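Local coordinates for protein Lys-gingipain catalytic subunit (Porphyromonas gingivalis, PDB 6I9A) that cleaves proteins after lysine as a secreted cysteine endopeptidase, the calcium-binding catalytic part of a virulence-associated gingipain, at residues K147-E151 and Y368-P372; L154-A159 and Y197-H203; P170-Y174 and Y289-V293. All coordinates share one frame; numbering follows the deposited sequence.

Interaction 1 (K147-E151 and Y368-P372); sequences KSYLE and YRAMP
Leu150 packs against Pro372 and Tyr368 where a short 3-10 turn, residues 147-150, leading into strand 152-157 of the C25 peptidase fold meets the irregular segment 368-372. That segment runs on toward strand 377-378 of the immunoglobulin-like part of the chain, so the pairing illustrates how a loop-to-loop junction can be built from apolar packing and bridging water.

The apolar part centres on Leu150, whose CB points toward the opposing segment. Its CD1 branch rests 3.7 Å from CD of Pro372, the two side chains crossing at about a right angle, while both of its methyls lie near CD2 of Tyr368. Pro372 in turn lays its CG over one face of the Tyr368 ring, toward the rim, so leucine, proline and tyrosine form a compact trio. The tyrosine is further held outside the pair, its OH hydrogen-bonded to Tyr139 O of helix 126-141 and its ring meeting that of Tyr139.

The polar part is mostly indirect. One water donates to both Leu150 O (2.7 Å) and Ala370 O (2.9 Å), tying the two backbones together. A second donates to Glu151 OE1 and accepts from Met371 N, linking carboxylate to main chain. Directly between the backbones there is a CA-H...O contact, Ala370 CA to Leu150 O at 3.3 Å, with an angle of 143° at the hydrogen.

Met371 makes the remaining packing, against Lys147 and Glu151. With CG anti to the backbone N (chi1 -177°) and bends at chi2 and chi3, its chain curls back over the 3-10 turn. CB of Met371 lies 3.6 Å from Glu151 OE1, SD lies alongside CB of Lys147, and the terminal methyl CE settles 3.5 Å from Lys147 O.

Interaction 2 (L154-A159 and Y197-H203); sequences LLIAGA and YTGCYSH
Leu154 begins the contact by pushing its forked end against the turn that precedes helix 202-206, an example of a sheet face covered by a loop, here in the six-stranded sheet of the C25 peptidase domain. Both methyls, CD1 and CD2, stand 3.5 Å from Cys200 O, so that the oxygen faces the fork of the leucine. CD1 also approaches CD2 of His203, and CD2 approaches CD1 of Tyr201; in each case the side chains cross at about a right angle.

Two residues on, Ile156 splits its work between its branches. With CG1 anti to the carbonyl carbon (chi1 -63°), the chain carries CD1 to within 3.4 Å of CE1 of Tyr201, and the same methyl packs on SG of Cys200. That sulfur sits over the centre of one face of the Tyr201 ring, so methyl, thiol and ring interlock. CG2 goes the other way, to CE1 of Tyr197.

At Ala157 the contact turns polar. Tyr197 OH donates to Ala157 O at 2.7 Å, in the carbonyl plane and on a lone pair, with a C=O...O angle of 139°. Ala157 O also lies at the edge of the Tyr197 ring, near its plane, and the chain leaving the strand passes close to the phenol: CA of Gly158 lies near CZ, and CB of Ala159 reaches CE2 at 4.2 Å.

The second segment folds through two overlapping turns, type II at 197-200 and type I at 199-202. It covers one side of strand 152-157, which lies between strands 188-192 and 210-214, while Leu155 packs on helix 163-178 on the other.

Interaction 3 (P170-Y174 and Y289-V293); sequences PTIKY and YYWSV. With NA (sodium ion), chain F.
Tyr174 and Val293 share a sodium ion, bound by Tyr174 OH at 2.5 Å and by a water. Val293 O binds it at 2.3 Å. Thr308, Ser309 and Asp314 complete the site, which thus shows how a cation can join the side chain of one helix to the main chain of another.

Next to the metal, CG1 of Val293 lies over the centre of the Tyr174 ring, a CH-pi contact of 3.9 Å from methyl to centroid, 13° off the ring normal. Chi1 of 179° sets the Tyr174 ring trans to its own N and on the valine side.

Farther out, CG2 of Thr171 touches CB of Ser292 at 3.6 Å, and OG1 of Thr171, hydrogen-bonded to Val167 O, lies 3.4 Å from CD1 of Tyr289. The tyrosine hydroxyl, beside CB of Pro170, bonds to Val298 O and so steadies the ring.

The helical segments run nearly parallel, 6° apart, with axes 9.7 Å from each other. Tyr313 of helix 312-317 packs against both, Ile172 lies on strand 152-157, and Trp291 and Ser292 meet strand 242-247.

Strand 152-157 and helix 163-178, successive in the chain, connect interactions 2 and 3. Ile172 of the helix packs on the strand, its CG2 3.7 Å from Leu155 CB, and the two contact centres are about 16 Å apart. Segment 147-151 of interaction 1 lies just before the same strand; the centres of interactions 1 and 2 are about 20 Å apart, and the other two contacts are nested in sequence between the segments of interaction 1. Interaction 2 comes close to the catalytic residues: the side chain of Ala159 is about 6 Å from that of His216, the probable proton donor. In interaction 3, the Thr171 side chain is about 7 Å from the bound inhibitor KYT-36, whereas interaction 1 lies away from both.

Interaction 1 (K147-E151 and Y368-P372)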
ATOM      1  N   LYS A 147       3.781  20.590  -1.612  1.00 13.45           N
ATOM      2  CA  LYS A 147       3.691  19.414  -2.549  1.00 12.07           C
ATOM      3  C   LYS A 147       5.026  19.116  -3.216  1.00 11.39           C
ATOM      4  O   LYS A 147       5.189  18.008  -3.745  1.00 11.69           O
ATOM      5  CB  LYS A 147       2.564  19.622  -3.575  1.00 15.08           C
ATOM      6  CG  LYS A 147       1.224  19.752  -2.838  1.00 16.59           C
ATOM      7  CD  LYS A 147       0.098  20.051  -3.766  1.00 17.78           C
ATOM      8  CE  LYS A 147      -1.251  19.916  -3.076  1.00 17.49           C
ATOM      9  NZ  LYS A 147      -1.494  20.906  -1.957  1.00 18.56           N
ATOM     10  N   SER A 148       5.988  20.049  -3.170  1.00 11.35           N
ATOM     11  CA  SER A 148       7.285  19.777  -3.807  1.00 11.78           C
ATOM     12  C   SER A 148       8.000  18.550  -3.185  1.00 10.59           C
ATOM     13  O   SER A 148       8.847  17.966  -3.856  1.00 11.02           O
ATOM     14  CB  SER A 148       8.195  20.994  -3.753  1.00 15.06           C
ATOM     15  OG  SER A 148       8.743  21.167  -2.465  1.00 16.69           O
ATOM     16  N   TYR A 149       7.670  18.179  -1.946  1.00  9.85           N
ATOM     17  CA  TYR A 149       8.327  17.019  -1.315  1.00 10.32           C
ATOM     18  C   TYR A 149       8.020  15.759  -2.138  1.00  9.78           C
ATOM     19  O   TYR A 149       8.757  14.779  -2.050  1.00 11.31           O
ATOM     20  CB  TYR A 149       7.977  16.876   0.163  1.00 11.23           C
ATOM     21  CG  TYR A 149       6.822  15.944   0.469  1.00 10.33           C
ATOM     22  CD1 TYR A 149       5.496  16.354   0.304  1.00 11.19           C
ATOM     23  CD2 TYR A 149       7.053  14.650   0.909  1.00 10.08           C
ATOM     24  CE1 TYR A 149       4.441  15.496   0.571  1.00 11.42           C
ATOM     25  CE2 TYR A 149       6.010  13.776   1.170  1.00 10.48           C
ATOM     26  CZ  TYR A 149       4.702  14.206   1.015  1.00 10.22           C
ATOM     27  OH  TYR A 149       3.623  13.384   1.257  1.00 10.63           O
ATOM     28  N   LEU A 150       6.895  15.746  -2.841  1.00  9.27           N
ATOM     29  CA  LEU A 150       6.482  14.584  -3.631  1.00 10.09           C
ATOM     30  C   LEU A 150       7.463  14.321  -4.779  1.00 10.18           C
ATOM     31  O   LEU A 150       7.503  13.204  -5.331  1.00 11.49           O
ATOM     32  CB  LEU A 150       5.082  14.820  -4.196  1.00  9.67           C
ATOM     33  CG  LEU A 150       3.980  14.887  -3.160  1.00 10.14           C
ATOM     34  CD1 LEU A 150       2.650  15.231  -3.789  1.00 11.24           C
ATOM     35  CD2 LEU A 150       3.844  13.557  -2.399  1.00 10.60           C
ATOM     36  N   GLU A 151       8.315  15.301  -5.123  1.00 10.27           N
ATOM     37  CA  GLU A 151       9.266  15.204  -6.225  1.00  9.99           C
ATOM     38  C   GLU A 151      10.628  14.704  -5.745  1.00  9.08           C
ATOM     39  O   GLU A 151      11.609  14.785  -6.508  1.00  9.89           O
ATOM     40  CB  GLU A 151       9.407  16.569  -6.922  1.00 11.04           C
ATOM     41  CG  GLU A 151       8.036  17.069  -7.422  1.00 12.27           C
ATOM     42  CD  GLU A 151       8.113  18.468  -8.014  1.00 12.10           C
ATOM     43  OE1 GLU A 151       7.756  18.629  -9.202  1.00 14.86           O
ATOM     44  OE2 GLU A 151       8.548  19.409  -7.290  1.00 14.50           O
ATOM     45  N   TYR A 368       1.626   8.657  -5.322  1.00  9.64           N
ATOM     46  CA  TYR A 368       1.971   9.506  -6.465  1.00 10.20           C
ATOM     47  C   TYR A 368       3.372   9.115  -6.979  1.00  9.74           C
ATOM     48  O   TYR A 368       4.150   8.426  -6.289  1.00 11.92           O
ATOM     49  CB  TYR A 368       1.955  11.012  -6.035  1.00 11.17           C
ATOM     50  CG  TYR A 368       0.670  11.412  -5.345  1.00 10.64           C
ATOM     51  CD1 TYR A 368      -0.555  11.305  -5.997  1.00 11.37           C
ATOM     52  CD2 TYR A 368       0.681  11.890  -4.042  1.00 10.28           C
ATOM     53  CE1 TYR A 368      -1.739  11.661  -5.363  1.00 12.10           C
ATOM     54  CE2 TYR A 368      -0.494  12.257  -3.388  1.00 10.70           C
ATOM     55  CZ  TYR A 368      -1.711  12.109  -4.048  1.00 11.35           C
ATOM     56  OH  TYR A 368      -2.910  12.390  -3.433  1.00 11.88           O
ATOM     57  N   ARG A 369       3.669   9.521  -8.205  1.00  9.23           N
ATOM     58  CA  ARG A 369       4.962   9.284  -8.824  1.00  9.85           C
ATOM     59  C   ARG A 369       5.475  10.636  -9.250  1.00  9.79           C
ATOM     60  O   ARG A 369       5.119  11.143 -10.327  1.00 11.40           O
ATOM     61  CB  ARG A 369       4.838   8.315  -9.985  1.00 11.49           C
ATOM     62  CG  ARG A 369       4.485   6.889  -9.551  1.00 12.44           C
ATOM     63  CD  ARG A 369       4.335   5.937 -10.785  1.00 12.94           C
ATOM     64  NE  ARG A 369       3.162   6.230 -11.617  1.00 16.89           N
ATOM     65  CZ  ARG A 369       1.956   5.723 -11.403  1.00 14.60           C
ATOM     66  NH1 ARG A 369       1.727   4.988 -10.339  1.00 12.28           N
ATOM     67  NH2 ARG A 369       0.935   6.036 -12.217  1.00 15.75           N
ATOM     68  N   ALA A 370       6.266  11.253  -8.384  1.00 10.40           N
ATOM     69  CA  ALA A 370       6.676  12.667  -8.482  1.00 10.59           C
ATOM     70  C   ALA A 370       5.400  13.552  -8.371  1.00 10.40           C
ATOM     71  O   ALA A 370       4.488  13.176  -7.626  1.00 10.58           O
ATOM     72  CB  ALA A 370       7.517  12.920  -9.733  1.00 11.15           C
ATOM     73  N   MET A 371       5.378  14.750  -8.986  1.00 10.85           N
ATOM     74  CA  MET A 371       4.217  15.611  -8.767  1.00 10.45           C
ATOM     75  C   MET A 371       2.991  15.053  -9.477  1.00 10.74           C
ATOM     76  O   MET A 371       2.991  14.912 -10.695  1.00 11.20           O
ATOM     77  CB  MET A 371       4.502  17.021  -9.273  1.00 11.70           C
ATOM     78  CG  MET A 371       3.362  17.993  -9.010  1.00 12.75           C
ATOM     79  SD  MET A 371       3.119  18.381  -7.272  1.00 14.05           S
ATOM     80  CE  MET A 371       4.604  19.332  -6.923  1.00 14.93           C
ATOM     81  N   PRO A 372       1.893  14.794  -8.760  1.00 10.47           N
ATOM     82  CA  PRO A 372       0.701  14.257  -9.457  1.00 10.90           C
ATOM     83  C   PRO A 372       0.077  15.326 -10.373  1.00 10.64           C
ATOM     84  O   PRO A 372       0.245  16.536 -10.172  1.00 11.78           O
ATOM     85  CB  PRO A 372      -0.231  13.852  -8.320  1.00 11.73           C
ATOM     86  CG  PRO A 372       0.196  14.777  -7.151  1.00 11.91           C
ATOM     87  CD  PRO A 372       1.705  14.848  -7.299  1.00 11.58           C
TER
HETATM   88  O   HOH W   1       5.477  11.399  -5.539  1.00 14.36           O
HETATM   89  O   HOH W   2       7.372  16.356 -10.652  1.00 14.54           O

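Interaction 2 (L154-A159 and Y197-H203)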
ATOM      1  N   LEU A 154      14.398   8.999  -1.335  1.00  8.67           N
ATOM      2  CA  LEU A 154      15.620   8.555  -0.662  1.00  8.72           C
ATOM      3  C   LEU A 154      15.801   7.070  -0.944  1.00  8.80           C
ATOM      4  O   LEU A 154      14.930   6.252  -0.651  1.00  8.92           O
ATOM      5  CB  LEU A 154      15.510   8.802   0.834  1.00  9.89           C
ATOM      6  CG  LEU A 154      16.697   8.276   1.681  1.00  9.58           C
ATOM      7  CD1 LEU A 154      18.033   8.927   1.294  1.00 10.02           C
ATOM      8  CD2 LEU A 154      16.399   8.432   3.151  1.00 10.28           C
ATOM      9  N   LEU A 155      16.976   6.730  -1.537  1.00  8.47           N
ATOM     10  CA  LEU A 155      17.315   5.340  -1.922  1.00  8.37           C
ATOM     11  C   LEU A 155      18.657   4.980  -1.324  1.00  8.36           C
ATOM     12  O   LEU A 155      19.645   5.720  -1.519  1.00  9.18           O
ATOM     13  CB  LEU A 155      17.380   5.263  -3.443  1.00  9.05           C
ATOM     14  CG  LEU A 155      16.116   5.691  -4.207  1.00  9.18           C
ATOM     15  CD1 LEU A 155      16.374   5.688  -5.718  1.00 11.82           C
ATOM     16  CD2 LEU A 155      14.920   4.744  -3.875  1.00 11.32           C
ATOM     17  N   ILE A 156      18.714   3.884  -0.566  1.00  8.51           N
ATOM     18  CA  ILE A 156      19.957   3.515   0.120  1.00  8.40           C
ATOM     19  C   ILE A 156      20.278   2.055  -0.127  1.00  8.58           C
ATOM     20  O   ILE A 156      19.458   1.158   0.218  1.00  8.70           O
ATOM     21  CB  ILE A 156      19.787   3.746   1.668  1.00  8.67           C
ATOM     22  CG1 ILE A 156      19.545   5.257   1.947  1.00 10.15           C
ATOM     23  CG2 ILE A 156      21.043   3.247   2.426  1.00  9.51           C
ATOM     24  CD1 ILE A 156      19.076   5.496   3.365  1.00 12.30           C
ATOM     25  N   ALA A 157      21.495   1.800  -0.652  1.00  8.25           N
ATOM     26  CA  ALA A 157      22.088   0.477  -0.675  1.00  8.88           C
ATOM     27  C   ALA A 157      22.979   0.424   0.551  1.00  8.30           C
ATOM     28  O   ALA A 157      24.093   1.013   0.544  1.00  9.36           O
ATOM     29  CB  ALA A 157      22.888   0.248  -1.952  1.00  9.53           C
ATOM     30  N   GLY A 158      22.502  -0.145   1.647  1.00  8.37           N
ATOM     31  CA  GLY A 158      23.236  -0.138   2.905  1.00  9.50           C
ATOM     32  C   GLY A 158      24.436  -1.049   2.919  1.00  8.57           C
ATOM     33  O   GLY A 158      24.796  -1.699   1.932  1.00  8.86           O
ATOM     34  N   ALA A 159      25.041  -1.132   4.098  1.00  9.36           N
ATOM     35  CA  ALA A 159      26.338  -1.798   4.247  1.00  9.79           C
ATOM     36  C   ALA A 159      26.252  -3.305   4.256  1.00 10.16           C
ATOM     37  O   ALA A 159      25.407  -3.894   4.928  1.00 10.15           O
ATOM     38  CB  ALA A 159      26.994  -1.340   5.544  1.00 11.54           C
ATOM     39  N   TYR A 197      27.829   7.062   4.522  1.00 12.74           N
ATOM     40  CA  TYR A 197      26.370   7.256   4.577  1.00 11.49           C
ATOM     41  C   TYR A 197      25.954   8.495   5.346  1.00 12.47           C
ATOM     42  O   TYR A 197      24.749   8.760   5.485  1.00 12.55           O
ATOM     43  CB  TYR A 197      25.724   6.028   5.223  1.00 11.66           C
ATOM     44  CG  TYR A 197      25.867   4.775   4.386  1.00 10.63           C
ATOM     45  CD1 TYR A 197      25.102   4.598   3.231  1.00 10.16           C
ATOM     46  CD2 TYR A 197      26.767   3.779   4.741  1.00 11.08           C
ATOM     47  CE1 TYR A 197      25.202   3.440   2.465  1.00  9.77           C
ATOM     48  CE2 TYR A 197      26.865   2.600   3.997  1.00 10.60           C
ATOM     49  CZ  TYR A 197      26.088   2.450   2.849  1.00  9.86           C
ATOM     50  OH  TYR A 197      26.220   1.290   2.126  1.00 10.52           O
ATOM     51  N   THR A 198      26.931   9.210   5.896  1.00 13.90           N
ATOM     52  CA  THR A 198      26.686  10.353   6.751  1.00 14.92           C
ATOM     53  C   THR A 198      25.608  11.291   6.227  1.00 13.24           C
ATOM     54  O   THR A 198      25.659  11.689   5.050  1.00 15.61           O
ATOM     55  CB  THR A 198      27.975  11.144   6.871  1.00 16.06           C
ATOM     56  OG1 THR A 198      29.042  10.229   7.129  1.00 19.64           O
ATOM     57  CG2 THR A 198      27.885  12.180   7.961  1.00 19.11           C
ATOM     58  N   GLY A 199      24.612  11.544   7.066  1.00 16.19           N
ATOM     59  CA  GLY A 199      23.537  12.479   6.761  1.00 15.36           C
ATOM     60  C   GLY A 199      22.422  11.921   5.897  1.00 13.31           C
ATOM     61  O   GLY A 199      21.481  12.650   5.573  1.00 13.68           O
ATOM     62  N   CYS A 200      22.457  10.632   5.575  1.00 12.31           N
ATOM     63  CA  CYS A 200      21.462  10.095   4.633  1.00 12.10           C
ATOM     64  C   CYS A 200      20.024  10.181   5.133  1.00 10.92           C
ATOM     65  O   CYS A 200      19.128  10.259   4.306  1.00 13.14           O
ATOM     66  CB  CYS A 200      21.795   8.663   4.227  1.00 11.23           C
ATOM     67  SG  CYS A 200      21.795   7.470   5.597  1.00 11.75           S
ATOM     68  N   TYR A 201      19.780  10.153   6.442  1.00  9.96           N
ATOM     69  CA  TYR A 201      18.392  10.193   6.930  1.00  9.94           C
ATOM     70  C   TYR A 201      17.884  11.620   7.176  1.00  9.90           C
ATOM     71  O   TYR A 201      16.702  11.782   7.459  1.00 10.68           O
ATOM     72  CB  TYR A 201      18.225   9.313   8.167  1.00 10.30           C
ATOM     73  CG  TYR A 201      18.509   7.848   7.831  1.00  9.95           C
ATOM     74  CD1 TYR A 201      17.765   7.178   6.853  1.00  9.92           C
ATOM     75  CD2 TYR A 201      19.501   7.133   8.509  1.00 10.59           C
ATOM     76  CE1 TYR A 201      17.982   5.841   6.568  1.00  9.53           C
ATOM     77  CE2 TYR A 201      19.742   5.797   8.213  1.00  9.96           C
ATOM     78  CZ  TYR A 201      18.974   5.160   7.242  1.00 10.04           C
ATOM     79  OH  TYR A 201      19.173   3.833   6.940  1.00  9.87           O
ATOM     80  N   SER A 202      18.728  12.634   6.967  1.00 10.25           N
ATOM     81  CA  SER A 202      18.244  14.022   7.065  0.57 10.18           C
ATOM     82  C   SER A 202      17.098  14.274   6.114  1.00  9.94           C
ATOM     83  O   SER A 202      16.172  15.059   6.393  1.00 10.77           O
ATOM     84  CB  SER A 202      19.380  14.983   6.712  0.57 10.87           C
ATOM     85  OG  SER A 202      20.275  15.028   7.804  0.57 10.63           O
ATOM     86  N   HIS A 203      17.145  13.599   4.956  1.00  9.89           N
ATOM     87  CA  HIS A 203      16.154  13.802   3.894  1.00  9.91           C
ATOM     88  C   HIS A 203      14.758  13.321   4.313  1.00  9.33           C
ATOM     89  O   HIS A 203      13.764  13.822   3.780  1.00 10.14           O
ATOM     90  CB  HIS A 203      16.619  13.096   2.612  1.00 10.17           C
ATOM     91  CG  HIS A 203      18.041  13.435   2.267  1.00 10.01           C
ATOM     92  ND1 HIS A 203      18.441  14.722   1.983  1.00 10.89           N
ATOM     93  CD2 HIS A 203      19.117  12.623   2.177  1.00 11.40           C
ATOM     94  CE1 HIS A 203      19.742  14.649   1.736  1.00 12.04           C
ATOM     95  NE2 HIS A 203      20.191  13.404   1.847  1.00 12.91           N
TER

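Interaction 3 (P170-Y174 and Y289-V293)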
ATOM      1  N   PRO A 170      23.467  -2.466  -7.576  1.00  9.20           N
ATOM      2  CA  PRO A 170      22.702  -2.711  -8.817  1.00  9.54           C
ATOM      3  C   PRO A 170      21.204  -2.478  -8.632  1.00  8.94           C
ATOM      4  O   PRO A 170      20.544  -1.984  -9.540  1.00  9.23           O
ATOM      5  CB  PRO A 170      23.047  -4.181  -9.185  1.00 11.35           C
ATOM      6  CG  PRO A 170      24.428  -4.383  -8.557  1.00 13.57           C
ATOM      7  CD  PRO A 170      24.435  -3.566  -7.299  1.00 10.10           C
ATOM      8  N   THR A 171      20.653  -2.842  -7.445  1.00  8.52           N
ATOM      9  CA  THR A 171      19.210  -2.615  -7.198  1.00  8.40           C
ATOM     10  C   THR A 171      18.877  -1.124  -7.297  1.00  8.58           C
ATOM     11  O   THR A 171      17.977  -0.721  -8.063  1.00  9.05           O
ATOM     12  CB  THR A 171      18.835  -3.108  -5.810  1.00  8.28           C
ATOM     13  OG1 THR A 171      19.018  -4.532  -5.712  1.00  8.63           O
ATOM     14  CG2 THR A 171      17.364  -2.800  -5.491  1.00  9.31           C
ATOM     15  N   ILE A 172      19.596  -0.300  -6.514  1.00  8.61           N
ATOM     16  CA  ILE A 172      19.248   1.133  -6.473  1.00  9.33           C
ATOM     17  C   ILE A 172      19.569   1.790  -7.813  1.00  8.64           C
ATOM     18  O   ILE A 172      18.795   2.639  -8.285  1.00  9.10           O
ATOM     19  CB  ILE A 172      20.015   1.784  -5.291  1.00 10.68           C
ATOM     20  CG1 ILE A 172      19.594   1.188  -3.939  1.00 11.04           C
ATOM     21  CG2 ILE A 172      19.862   3.326  -5.313  1.00 12.76           C
ATOM     22  CD1 ILE A 172      18.149   1.189  -3.624  1.00 11.94           C
ATOM     23  N   LYS A 173      20.661   1.386  -8.469  1.00  8.95           N
ATOM     24  CA  LYS A 173      21.003   1.944  -9.779  1.00  9.15           C
ATOM     25  C   LYS A 173      19.936   1.631 -10.811  1.00  9.03           C
ATOM     26  O   LYS A 173      19.667   2.458 -11.691  1.00  9.84           O
ATOM     27  CB  LYS A 173      22.381   1.483 -10.240  1.00 10.78           C
ATOM     28  CG  LYS A 173      23.520   2.086  -9.406  1.00 11.69           C
ATOM     29  CD  LYS A 173      24.888   1.499  -9.825  1.00 15.02           C
ATOM     30  CE  LYS A 173      26.022   2.258  -9.149  1.00 19.72           C
ATOM     31  NZ  LYS A 173      27.336   1.717  -9.584  1.00 25.15           N
ATOM     32  N   TYR A 174      19.341   0.433 -10.782  1.00  9.09           N
ATOM     33  CA  TYR A 174      18.258   0.090 -11.720  1.00  9.33           C
ATOM     34  C   TYR A 174      17.064   1.024 -11.480  1.00  8.58           C
ATOM     35  O   TYR A 174      16.535   1.608 -12.411  1.00  9.12           O
ATOM     36  CB  TYR A 174      17.853  -1.391 -11.472  1.00  9.08           C
ATOM     37  CG  TYR A 174      16.734  -1.866 -12.367  1.00  9.12           C
ATOM     38  CD1 TYR A 174      17.002  -2.557 -13.557  1.00  9.25           C
ATOM     39  CD2 TYR A 174      15.403  -1.641 -12.026  1.00  8.69           C
ATOM     40  CE1 TYR A 174      15.975  -3.048 -14.353  1.00  8.86           C
ATOM     41  CE2 TYR A 174      14.358  -2.111 -12.832  1.00  9.00           C
ATOM     42  CZ  TYR A 174      14.658  -2.802 -13.990  1.00  8.86           C
ATOM     43  OH  TYR A 174      13.682  -3.300 -14.805  1.00  9.64           O
ATOM     44  N   TYR A 289      16.663  -9.074  -4.331  1.00  7.74           N
ATOM     45  CA  TYR A 289      17.149  -8.497  -5.596  1.00  7.96           C
ATOM     46  C   TYR A 289      16.040  -8.603  -6.664  1.00  7.92           C
ATOM     47  O   TYR A 289      15.692  -7.639  -7.313  1.00  8.18           O
ATOM     48  CB  TYR A 289      18.445  -9.203  -5.976  1.00  7.99           C
ATOM     49  CG  TYR A 289      19.214  -8.721  -7.178  1.00  8.58           C
ATOM     50  CD1 TYR A 289      19.297  -7.360  -7.504  1.00  8.52           C
ATOM     51  CD2 TYR A 289      20.028  -9.599  -7.878  1.00  9.58           C
ATOM     52  CE1 TYR A 289      20.135  -6.931  -8.537  1.00  9.38           C
ATOM     53  CE2 TYR A 289      20.905  -9.165  -8.857  1.00  9.88           C
ATOM     54  CZ  TYR A 289      20.951  -7.832  -9.186  1.00  9.47           C
ATOM     55  OH  TYR A 289      21.818  -7.365 -10.179  1.00 10.56           O
ATOM     56  N   TYR A 290      15.525  -9.811  -6.833  1.00  7.90           N
ATOM     57  CA  TYR A 290      14.467 -10.009  -7.821  1.00  7.99           C
ATOM     58  C   TYR A 290      13.227  -9.206  -7.471  1.00  7.75           C
ATOM     59  O   TYR A 290      12.583  -8.636  -8.355  1.00  8.68           O
ATOM     60  CB  TYR A 290      14.057 -11.513  -7.917  1.00  9.32           C
ATOM     61  CG  TYR A 290      15.239 -12.449  -8.088  1.00  9.55           C
ATOM     62  CD1 TYR A 290      16.223 -12.191  -9.036  1.00  9.59           C
ATOM     63  CD2 TYR A 290      15.334 -13.618  -7.344  1.00  9.66           C
ATOM     64  CE1 TYR A 290      17.318 -13.036  -9.180  1.00 12.03           C
ATOM     65  CE2 TYR A 290      16.408 -14.486  -7.497  1.00 10.25           C
ATOM     66  CZ  TYR A 290      17.388 -14.192  -8.427  1.00 11.12           C
ATOM     67  OH  TYR A 290      18.454 -15.055  -8.561  1.00 11.94           O
ATOM     68  N   TRP A 291      12.908  -9.157  -6.164  1.00  7.63           N
ATOM     69  CA  TRP A 291      11.734  -8.403  -5.687  1.00  7.59           C
ATOM     70  C   TRP A 291      11.721  -7.000  -6.241  1.00  7.87           C
ATOM     71  O   TRP A 291      10.729  -6.545  -6.791  1.00  8.23           O
ATOM     72  CB  TRP A 291      11.774  -8.423  -4.161  1.00  8.48           C
ATOM     73  CG  TRP A 291      10.519  -8.077  -3.431  1.00  7.81           C
ATOM     74  CD1 TRP A 291       9.680  -8.975  -2.842  1.00  7.89           C
ATOM     75  CD2 TRP A 291      10.036  -6.773  -3.058  1.00  8.17           C
ATOM     76  NE1 TRP A 291       8.702  -8.325  -2.141  1.00  8.16           N
ATOM     77  CE2 TRP A 291       8.911  -6.967  -2.227  1.00  8.01           C
ATOM     78  CE3 TRP A 291      10.464  -5.461  -3.309  1.00  8.62           C
ATOM     79  CZ2 TRP A 291       8.225  -5.914  -1.621  1.00  8.61           C
ATOM     80  CZ3 TRP A 291       9.735  -4.405  -2.769  1.00  9.09           C
ATOM     81  CH2 TRP A 291       8.646  -4.630  -1.912  1.00  8.37           C
ATOM     82  N   SER A 292      12.867  -6.305  -6.151  1.00  7.90           N
ATOM     83  CA  SER A 292      12.928  -4.924  -6.626  1.00  7.80           C
ATOM     84  C   SER A 292      13.114  -4.767  -8.103  1.00  8.15           C
ATOM     85  O   SER A 292      12.479  -3.886  -8.706  1.00  8.49           O
ATOM     86  CB  SER A 292      14.036  -4.129  -5.938  1.00  8.36           C
ATOM     87  OG  SER A 292      13.787  -3.997  -4.543  1.00  8.77           O
ATOM     88  N   VAL A 293      14.004  -5.564  -8.743  1.00  8.64           N
ATOM     89  CA  VAL A 293      14.406  -5.359 -10.133  0.50  8.65           C
ATOM     90  C   VAL A 293      13.665  -6.224 -11.138  1.00  8.76           C
ATOM     91  O   VAL A 293      13.500  -5.827 -12.306  1.00  9.89           O
ATOM     92  CB  VAL A 293      15.922  -5.678 -10.190  0.50 10.66           C
ATOM     93  CG1 VAL A 293      16.433  -5.860 -11.604  0.50  9.35           C
ATOM     94  CG2 VAL A 293      16.718  -4.589  -9.475  0.50 10.85           C
TER
HETATM   95 NA    NA F 704      12.806  -5.636 -14.530  1.00  8.95          NA
HETATM   96  O   HOH W   3      11.886  -5.593 -16.794  1.00 10.55           O